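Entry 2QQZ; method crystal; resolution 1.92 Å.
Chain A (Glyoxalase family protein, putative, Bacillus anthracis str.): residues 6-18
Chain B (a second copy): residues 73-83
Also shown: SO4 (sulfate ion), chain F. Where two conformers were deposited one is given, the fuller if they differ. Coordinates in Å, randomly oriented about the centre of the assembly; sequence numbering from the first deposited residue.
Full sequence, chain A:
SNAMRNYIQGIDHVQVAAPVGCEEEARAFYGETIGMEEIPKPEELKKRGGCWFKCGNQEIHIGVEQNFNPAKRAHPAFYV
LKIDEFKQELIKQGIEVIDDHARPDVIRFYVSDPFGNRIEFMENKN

Chain A 6-18: NYIQGIDHVQVAA
Chain B (73-83) RAHPAFYVLKI

Two copies of a putative glyoxalase family protein join here through an antiparallel pair of strands. Residues 8-18 of chain A and 75-80 of chain B form strands. Their axes approach to 4.2 Å, and their N-to-C directions differ by 139°. Ile A8 lies opposite Val B80, with CA atoms 4.6 Å apart. Ile A11 faces Phe B78 at 4.4 Å between CA atoms, and Val A14 faces Pro B76 at the same CA-CA distance. These are non-hydrogen-bonded pairs.

Backbone hydrogen bonds flank these pairs and continue past the outer two. Leu B81 N donates to Tyr A7 O at 2.9 Å, and Gln A9 N to Tyr B79 O at 2.8 Å. Tyr B79 N donates to Gly A10 O at 2.9 Å. Further along, Ala B77 N reaches His A13 O at 2.9 Å. Gln A15 N donates to His B75 O at 2.8 Å, and His B75 N returns a bond to Gln A15 O at 3.1 Å.

A beta bulge shifts the register by one between Ile A11 and His A13. Asp A12, at phi/psi -76/-45, breaks the extended pattern. As a result two successive amides point at one carbonyl: Asp A12 N lies 2.8 Å from Ala B77 O, and His A13 N makes a weak bond to Ala B77 O at 3.3 Å. Gln A9 (-101/-20) also departs from extended values. Gly A10 follows at 156/-179, where a CB would jam against the preceding carbonyl oxygen. These angles call for glycine.

One face of the sheet carries Ile A8, Val A14, Pro B76 and Val B80. Here hydrocarbon groups pack by van der Waals contact and help keep one another from water. Ile A8 (chi1 m, chi2 t) places CG1 4.3 Å from CG2 of Val B80 (chi1 t). Ile A8 CG2 is 4.0 Å from Phe B78 CB. Ile A11, also m and t, points away at CB, yet its CG1 meets Phe B78 CE1 at 3.7 Å. Phe B78 has chi1 m and chi2 -82°. Tyr A7 (chi1 m) adds an apolar contact, CB to Val B80 CG1 at 3.7 Å.

The other face carries His A13, Gln A15, His B75, Ala B77 and Tyr B79. Both histidines are p, with chi2 near -90°. Ala B77 CB sits over the His A13 ring, 3.5 Å from its centroid, in a CH-pi contact. Gln A15 (chi1 t) repeats the motif: its CB lies 4.0 Å from the His B75 ring centroid, over the face. Each ring is steadied within its own chain. His A13 ND1 donates to Asp A12 OD2 at 2.7 Å, and His B75 ND1 to Arg B73 O at 2.8 Å. A water links the rings, 2.6 Å from His A13 NE2 and, weakly, 3.3 Å from His B75 NE2.

The Tyr B79 ring (chi1 t) presents its edge to Asp A12 OD1, with CD1 3.8 Å from that oxygen. At the far end, Ala A17 CB packs 4.2 Å from Ala B74 CB. Arg B73 instead binds a sulfate, its cationic guanidinium meeting an anion: Arg B73 NH1 donates to SO4 O4 at 2.9 Å, and Arg B73 N to SO4 O1 at 3.1 Å.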

ATOM      1  N   ASN A   6      17.315  -1.539  12.539  0.50 40.19           N
ATOM      2  CA  ASN A   6      16.351  -0.979  11.611  0.50 39.41           C
ATOM      3  C   ASN A   6      16.402  -1.722  10.269  0.50 38.78           C
ATOM      4  O   ASN A   6      17.132  -1.347   9.358  0.50 39.06           O
ATOM      5  CB  ASN A   6      16.557   0.536  11.479  0.50 39.50           C
ATOM      6  CG  ASN A   6      16.144   1.293  12.742  0.50 40.86           C
ATOM      7  OD1 ASN A   6      15.064   1.067  13.289  0.50 45.00           O
ATOM      8  ND2 ASN A   6      16.992   2.198  13.193  0.50 43.98           N
ATOM      9  N   TYR A   7      15.621  -2.798  10.197  1.00 37.60           N
ATOM     10  CA  TYR A   7      15.602  -3.760   9.091  1.00 37.21           C
ATOM     11  C   TYR A   7      14.733  -3.292   7.935  1.00 37.06           C
ATOM     12  O   TYR A   7      15.056  -3.549   6.772  1.00 37.01           O
ATOM     13  CB  TYR A   7      15.021  -5.087   9.556  1.00 36.21           C
ATOM     14  CG  TYR A   7      15.814  -5.745  10.650  1.00 34.37           C
ATOM     15  CD1 TYR A   7      16.901  -6.569  10.347  1.00 32.52           C
ATOM     16  CD2 TYR A   7      15.468  -5.563  11.988  1.00 34.42           C
ATOM     17  CE1 TYR A   7      17.633  -7.183  11.341  1.00 33.07           C
ATOM     18  CE2 TYR A   7      16.191  -6.198  13.009  1.00 32.97           C
ATOM     19  CZ  TYR A   7      17.286  -6.995  12.678  1.00 34.46           C
ATOM     20  OH  TYR A   7      18.039  -7.611  13.678  1.00 34.99           O
ATOM     21  N   ILE A   8      13.646  -2.592   8.243  1.00 37.22           N
ATOM     22  CA  ILE A   8      12.692  -2.203   7.207  1.00 38.40           C
ATOM     23  C   ILE A   8      13.176  -1.024   6.346  1.00 38.77           C
ATOM     24  O   ILE A   8      13.498   0.043   6.869  1.00 39.24           O
ATOM     25  CB  ILE A   8      11.242  -1.904   7.779  1.00 39.10           C
ATOM     26  CG1 ILE A   8      10.617  -3.153   8.447  1.00 39.05           C
ATOM     27  CG2 ILE A   8      10.365  -1.382   6.640  1.00 39.67           C
ATOM     28  CD1 ILE A   8       9.207  -2.924   9.129  1.00 40.21           C
ATOM     29  N   GLN A   9      13.224  -1.200   5.026  1.00 37.83           N
ATOM     30  CA  GLN A   9      13.823  -0.205   4.145  1.00 38.57           C
ATOM     31  C   GLN A   9      12.825   0.705   3.421  1.00 40.05           C
ATOM     32  O   GLN A   9      13.185   1.811   2.961  1.00 40.97           O
ATOM     33  CB  GLN A   9      14.704  -0.917   3.143  1.00 38.10           C
ATOM     34  CG  GLN A   9      15.936  -1.595   3.809  1.00 41.27           C
ATOM     35  CD  GLN A   9      16.794  -0.639   4.660  1.00 43.27           C
ATOM     36  OE1 GLN A   9      17.148   0.465   4.245  1.00 44.58           O
ATOM     37  NE2 GLN A   9      17.141  -1.079   5.851  1.00 46.19           N
ATOM     38  N   GLY A  10      11.577   0.262   3.328  1.00 37.26           N
ATOM     39  CA  GLY A  10      10.587   1.006   2.580  1.00 38.63           C
ATOM     40  C   GLY A  10       9.484   0.065   2.117  1.00 38.15           C
ATOM     41  O   GLY A  10       9.489  -1.124   2.447  1.00 37.26           O
ATOM     42  N   ILE A  11       8.512   0.611   1.404  1.00 38.38           N
ATOM     43  CA  ILE A  11       7.470  -0.206   0.760  1.00 39.46           C
ATOM     44  C   ILE A  11       8.043  -0.660  -0.587  1.00 40.18           C
ATOM     45  O   ILE A  11       8.429   0.154  -1.408  1.00 40.00           O
ATOM     46  CB  ILE A  11       6.162   0.635   0.556  1.00 38.42           C
ATOM     47  CG1 ILE A  11       5.613   1.007   1.923  1.00 37.53           C
ATOM     48  CG2 ILE A  11       5.075  -0.125  -0.278  1.00 36.15           C
ATOM     49  CD1 ILE A  11       4.519   2.108   1.882  1.00 39.90           C
ATOM     50  N   ASP A  12       8.125  -1.961  -0.784  1.00 39.27           N
ATOM     51  CA  ASP A  12       8.508  -2.479  -2.068  1.00 40.61           C
ATOM     52  C   ASP A  12       7.336  -2.385  -3.069  1.00 39.99           C
ATOM     53  O   ASP A  12       7.495  -1.969  -4.212  1.00 38.68           O
ATOM     54  CB  ASP A  12       8.966  -3.924  -1.929  1.00 38.63           C
ATOM     55  CG  ASP A  12       9.338  -4.531  -3.255  1.00 42.34           C
ATOM     56  OD1 ASP A  12      10.497  -4.407  -3.644  1.00 40.91           O
ATOM     57  OD2 ASP A  12       8.470  -5.091  -3.932  1.00 42.39           O
ATOM     58  N   HIS A  13       6.161  -2.777  -2.623  1.00 39.57           N
ATOM     59  CA  HIS A  13       4.998  -2.744  -3.500  1.00 39.49           C
ATOM     60  C   HIS A  13       3.750  -2.842  -2.654  1.00 38.73           C
ATOM     61  O   HIS A  13       3.817  -3.141  -1.481  1.00 38.28           O
ATOM     62  CB  HIS A  13       5.020  -3.889  -4.593  1.00 39.24           C
ATOM     63  CG  HIS A  13       4.867  -5.273  -4.044  1.00 37.75           C
ATOM     64  ND1 HIS A  13       5.954  -6.045  -3.683  1.00 43.10           N
ATOM     65  CD2 HIS A  13       3.777  -6.036  -3.826  1.00 40.62           C
ATOM     66  CE1 HIS A  13       5.537  -7.217  -3.239  1.00 42.77           C
ATOM     67  NE2 HIS A  13       4.215  -7.236  -3.313  1.00 44.01           N
ATOM     68  N   VAL A  14       2.608  -2.547  -3.277  0.50 38.29           N
ATOM     69  CA  VAL A  14       1.299  -2.819  -2.705  0.50 38.42           C
ATOM     70  C   VAL A  14       0.562  -3.807  -3.607  0.50 38.23           C
ATOM     71  O   VAL A  14       0.638  -3.745  -4.849  0.50 38.69           O
ATOM     72  CB  VAL A  14       0.446  -1.519  -2.508  0.50 38.50           C
ATOM     73  CG1 VAL A  14       1.074  -0.668  -1.453  0.50 40.55           C
ATOM     74  CG2 VAL A  14       0.290  -0.706  -3.852  0.50 35.81           C
ATOM     75  N   GLN A  15      -0.109  -4.748  -2.967  1.00 38.58           N
ATOM     76  CA  GLN A  15      -0.911  -5.700  -3.682  1.00 39.56           C
ATOM     77  C   GLN A  15      -2.364  -5.235  -3.597  1.00 38.68           C
ATOM     78  O   GLN A  15      -2.906  -5.112  -2.510  1.00 38.93           O
ATOM     79  CB  GLN A  15      -0.713  -7.112  -3.110  1.00 39.86           C
ATOM     80  CG  GLN A  15      -1.780  -8.018  -3.741  1.00 47.18           C
ATOM     81  CD  GLN A  15      -1.250  -9.311  -4.202  1.00 54.50           C
ATOM     82  OE1 GLN A  15      -0.328  -9.367  -5.010  1.00 60.34           O
ATOM     83  NE2 GLN A  15      -1.816 -10.376  -3.694  1.00 56.32           N
ATOM     84  N   VAL A  16      -2.988  -4.962  -4.746  1.00 39.53           N
ATOM     85  CA  VAL A  16      -4.410  -4.528  -4.868  1.00 39.58           C
ATOM     86  C   VAL A  16      -5.199  -5.709  -5.452  1.00 40.03           C
ATOM     87  O   VAL A  16      -4.742  -6.350  -6.395  1.00 40.95           O
ATOM     88  CB  VAL A  16      -4.473  -3.327  -5.830  1.00 41.44           C
ATOM     89  CG1 VAL A  16      -5.910  -2.917  -6.205  1.00 41.74           C
ATOM     90  CG2 VAL A  16      -3.696  -2.138  -5.225  1.00 43.04           C
ATOM     91  N   ALA A  17      -6.345  -6.030  -4.868  1.00 37.71           N
ATOM     92  CA  ALA A  17      -7.059  -7.235  -5.304  1.00 38.52           C
ATOM     93  C   ALA A  17      -8.018  -6.860  -6.439  1.00 37.52           C
ATOM     94  O   ALA A  17      -8.399  -5.679  -6.571  1.00 37.48           O
ATOM     95  CB  ALA A  17      -7.770  -7.852  -4.155  1.00 38.40           C
ATOM     96  N   ALA A  18      -8.409  -7.862  -7.221  1.00 37.32           N
ATOM     97  CA  ALA A  18      -9.287  -7.695  -8.360  1.00 38.03           C
ATOM     98  C   ALA A  18      -9.879  -9.050  -8.677  1.00 38.32           C
ATOM     99  O   ALA A  18      -9.350 -10.097  -8.245  1.00 39.00           O
ATOM    100  CB  ALA A  18      -8.488  -7.162  -9.541  1.00 37.90           C
TER
ATOM    101  N   ARG B  73      -6.324 -10.118   2.168  1.00 46.49           N
ATOM    102  CA  ARG B  73      -5.827 -10.469   0.833  1.00 46.78           C
ATOM    103  C   ARG B  73      -4.924  -9.360   0.290  1.00 46.63           C
ATOM    104  O   ARG B  73      -3.684  -9.504   0.351  1.00 48.90           O
ATOM    105  CB  ARG B  73      -7.013 -10.801  -0.088  1.00 45.13           C
ATOM    106  CG  ARG B  73      -7.922 -11.956   0.510  1.00 43.70           C
ATOM    107  CD  ARG B  73      -8.964 -12.386  -0.491  1.00 46.14           C
ATOM    108  NE  ARG B  73      -9.746 -13.505   0.038  1.00 49.46           N
ATOM    109  CZ  ARG B  73     -10.814 -13.379   0.845  1.00 49.45           C
ATOM    110  NH1 ARG B  73     -11.284 -12.179   1.214  1.00 46.85           N
ATOM    111  NH2 ARG B  73     -11.428 -14.475   1.282  1.00 47.90           N
ATOM    112  N   ALA B  74      -5.501  -8.222  -0.096  1.00 45.23           N
ATOM    113  CA  ALA B  74      -4.725  -7.034  -0.525  1.00 43.87           C
ATOM    114  C   ALA B  74      -3.902  -6.521   0.679  1.00 44.14           C
ATOM    115  O   ALA B  74      -4.344  -6.632   1.819  1.00 44.13           O
ATOM    116  CB  ALA B  74      -5.669  -6.002  -1.001  1.00 44.15           C
ATOM    117  N   HIS B  75      -2.697  -6.004   0.456  1.00 42.47           N
ATOM    118  CA  HIS B  75      -1.758  -5.742   1.533  1.00 41.43           C
ATOM    119  C   HIS B  75      -0.518  -5.031   1.009  1.00 40.64           C
ATOM    120  O   HIS B  75      -0.166  -5.138  -0.178  1.00 40.12           O
ATOM    121  CB  HIS B  75      -1.280  -7.063   2.164  1.00 41.90           C
ATOM    122  CG  HIS B  75      -0.440  -7.909   1.243  1.00 43.53           C
ATOM    123  ND1 HIS B  75      -0.982  -8.848   0.381  1.00 41.74           N
ATOM    124  CD2 HIS B  75       0.898  -7.965   1.062  1.00 40.78           C
ATOM    125  CE1 HIS B  75      -0.006  -9.433  -0.303  1.00 42.50           C
ATOM    126  NE2 HIS B  75       1.149  -8.917   0.097  1.00 44.40           N
ATOM    127  N   PRO B  76       0.163  -4.311   1.904  1.00 41.21           N
ATOM    128  CA  PRO B  76       1.470  -3.785   1.600  1.00 40.09           C
ATOM    129  C   PRO B  76       2.634  -4.781   1.771  1.00 40.36           C
ATOM    130  O   PRO B  76       2.556  -5.655   2.617  1.00 40.22           O
ATOM    131  CB  PRO B  76       1.602  -2.647   2.607  1.00 41.10           C
ATOM    132  CG  PRO B  76       0.770  -3.126   3.804  1.00 39.20           C
ATOM    133  CD  PRO B  76      -0.308  -3.970   3.278  1.00 40.18           C
ATOM    134  N   ALA B  77       3.710  -4.640   0.967  1.00 39.20           N
ATOM    135  CA  ALA B  77       4.908  -5.461   1.085  1.00 40.02           C
ATOM    136  C   ALA B  77       6.111  -4.535   1.380  1.00 40.36           C
ATOM    137  O   ALA B  77       6.397  -3.598   0.608  1.00 42.01           O
ATOM    138  CB  ALA B  77       5.159  -6.231  -0.164  1.00 38.86           C
ATOM    139  N   PHE B  78       6.767  -4.772   2.511  1.00 39.97           N
ATOM    140  CA  PHE B  78       7.919  -3.952   2.952  1.00 40.16           C
ATOM    141  C   PHE B  78       9.201  -4.682   2.584  1.00 39.18           C
ATOM    142  O   PHE B  78       9.261  -5.928   2.725  1.00 38.47           O
ATOM    143  CB  PHE B  78       7.889  -3.693   4.458  1.00 39.00           C
ATOM    144  CG  PHE B  78       6.657  -2.958   4.889  1.00 43.08           C
ATOM    145  CD1 PHE B  78       6.585  -1.573   4.761  1.00 43.19           C
ATOM    146  CD2 PHE B  78       5.547  -3.657   5.363  1.00 45.30           C
ATOM    147  CE1 PHE B  78       5.419  -0.884   5.114  1.00 44.72           C
ATOM    148  CE2 PHE B  78       4.383  -2.955   5.709  1.00 44.75           C
ATOM    149  CZ  PHE B  78       4.333  -1.583   5.561  1.00 41.61           C
ATOM    150  N   TYR B  79      10.188  -3.911   2.097  1.00 38.28           N
ATOM    151  CA  TYR B  79      11.477  -4.442   1.746  1.00 39.15           C
ATOM    152  C   TYR B  79      12.263  -4.459   3.038  1.00 39.72           C
ATOM    153  O   TYR B  79      12.299  -3.448   3.719  1.00 40.75           O
ATOM    154  CB  TYR B  79      12.223  -3.580   0.709  1.00 39.18           C
ATOM    155  CG  TYR B  79      13.362  -4.368   0.124  1.00 39.71           C
ATOM    156  CD1 TYR B  79      13.158  -5.186  -0.992  1.00 38.39           C
ATOM    157  CD2 TYR B  79      14.621  -4.388   0.746  1.00 36.43           C
ATOM    158  CE1 TYR B  79      14.229  -5.964  -1.511  1.00 40.91           C
ATOM    159  CE2 TYR B  79      15.679  -5.163   0.251  1.00 39.96           C
ATOM    160  CZ  TYR B  79      15.472  -5.936  -0.881  1.00 39.68           C
ATOM    161  OH  TYR B  79      16.485  -6.716  -1.387  1.00 40.37           O
ATOM    162  N   VAL B  80      12.938  -5.571   3.323  1.00 40.42           N
ATOM    163  CA  VAL B  80      13.703  -5.778   4.564  1.00 39.60           C
ATOM    164  C   VAL B  80      15.148  -6.173   4.260  1.00 40.64           C
ATOM    165  O   VAL B  80      15.384  -7.085   3.472  1.00 38.47           O
ATOM    166  CB  VAL B  80      12.982  -6.884   5.455  1.00 40.62           C
ATOM    167  CG1 VAL B  80      13.724  -7.144   6.739  1.00 43.34           C
ATOM    168  CG2 VAL B  80      11.584  -6.386   5.821  1.00 39.33           C
ATOM    169  N   LEU B  81      16.112  -5.489   4.883  1.00 39.21           N
ATOM    170  CA  LEU B  81      17.512  -5.936   4.887  1.00 40.63           C
ATOM    171  C   LEU B  81      17.735  -7.039   5.885  1.00 40.29           C
ATOM    172  O   LEU B  81      17.251  -6.960   6.992  1.00 40.14           O
ATOM    173  CB  LEU B  81      18.414  -4.776   5.284  1.00 40.82           C
ATOM    174  CG  LEU B  81      18.962  -3.812   4.281  1.00 42.95           C
ATOM    175  CD1 LEU B  81      20.027  -2.935   5.062  1.00 38.91           C
ATOM    176  CD2 LEU B  81      19.662  -4.549   3.176  1.00 42.27           C
ATOM    177  N   LYS B  82      18.495  -8.066   5.516  1.00 40.99           N
ATOM    178  CA  LYS B  82      18.761  -9.192   6.424  1.00 42.95           C
ATOM    179  C   LYS B  82      17.496  -9.895   6.883  1.00 42.38           C
ATOM    180  O   LYS B  82      17.269 -10.063   8.086  1.00 41.84           O
ATOM    181  CB  LYS B  82      19.566  -8.746   7.658  1.00 43.58           C
ATOM    182  CG  LYS B  82      20.982  -8.489   7.386  1.00 46.67           C
ATOM    183  CD  LYS B  82      21.815  -9.695   7.477  1.00 46.65           C
ATOM    184  CE  LYS B  82      21.968 -10.091   8.879  1.00 44.29           C
ATOM    185  NZ  LYS B  82      23.233 -10.763   8.947  1.00 40.82           N
ATOM    186  N   ILE B  83      16.660 -10.293   5.922  1.00 42.20           N
ATOM    187  CA  ILE B  83      15.316 -10.771   6.271  1.00 42.35           C
ATOM    188  C   ILE B  83      15.302 -11.915   7.307  1.00 42.66           C
ATOM    189  O   ILE B  83      14.440 -11.929   8.188  1.00 42.38           O
ATOM    190  CB  ILE B  83      14.497 -11.132   5.013  1.00 42.38           C
ATOM    191  CG1 ILE B  83      13.002 -11.246   5.364  1.00 42.17           C
ATOM    192  CG2 ILE B  83      15.103 -12.408   4.363  1.00 40.60           C
ATOM    193  CD1 ILE B  83      12.063 -10.968   4.221  1.00 45.55           C
TER
HETATM  194  S   SO4 F 124      -9.998  -8.721   1.926  0.75 32.30           S
HETATM  195  O1  SO4 F 124      -8.646  -8.129   1.608  0.75 31.95           O
HETATM  196  O2  SO4 F 124      -9.745  -9.556   3.114  0.75 32.69           O
HETATM  197  O3  SO4 F 124     -10.921  -7.605   2.196  0.75 36.35           O
HETATM  198  O4  SO4 F 124     -10.476  -9.403   0.718  0.75 30.31           O
HETATM  199  O   HOH W   1       2.830  -9.330  -2.757  1.00 42.76           O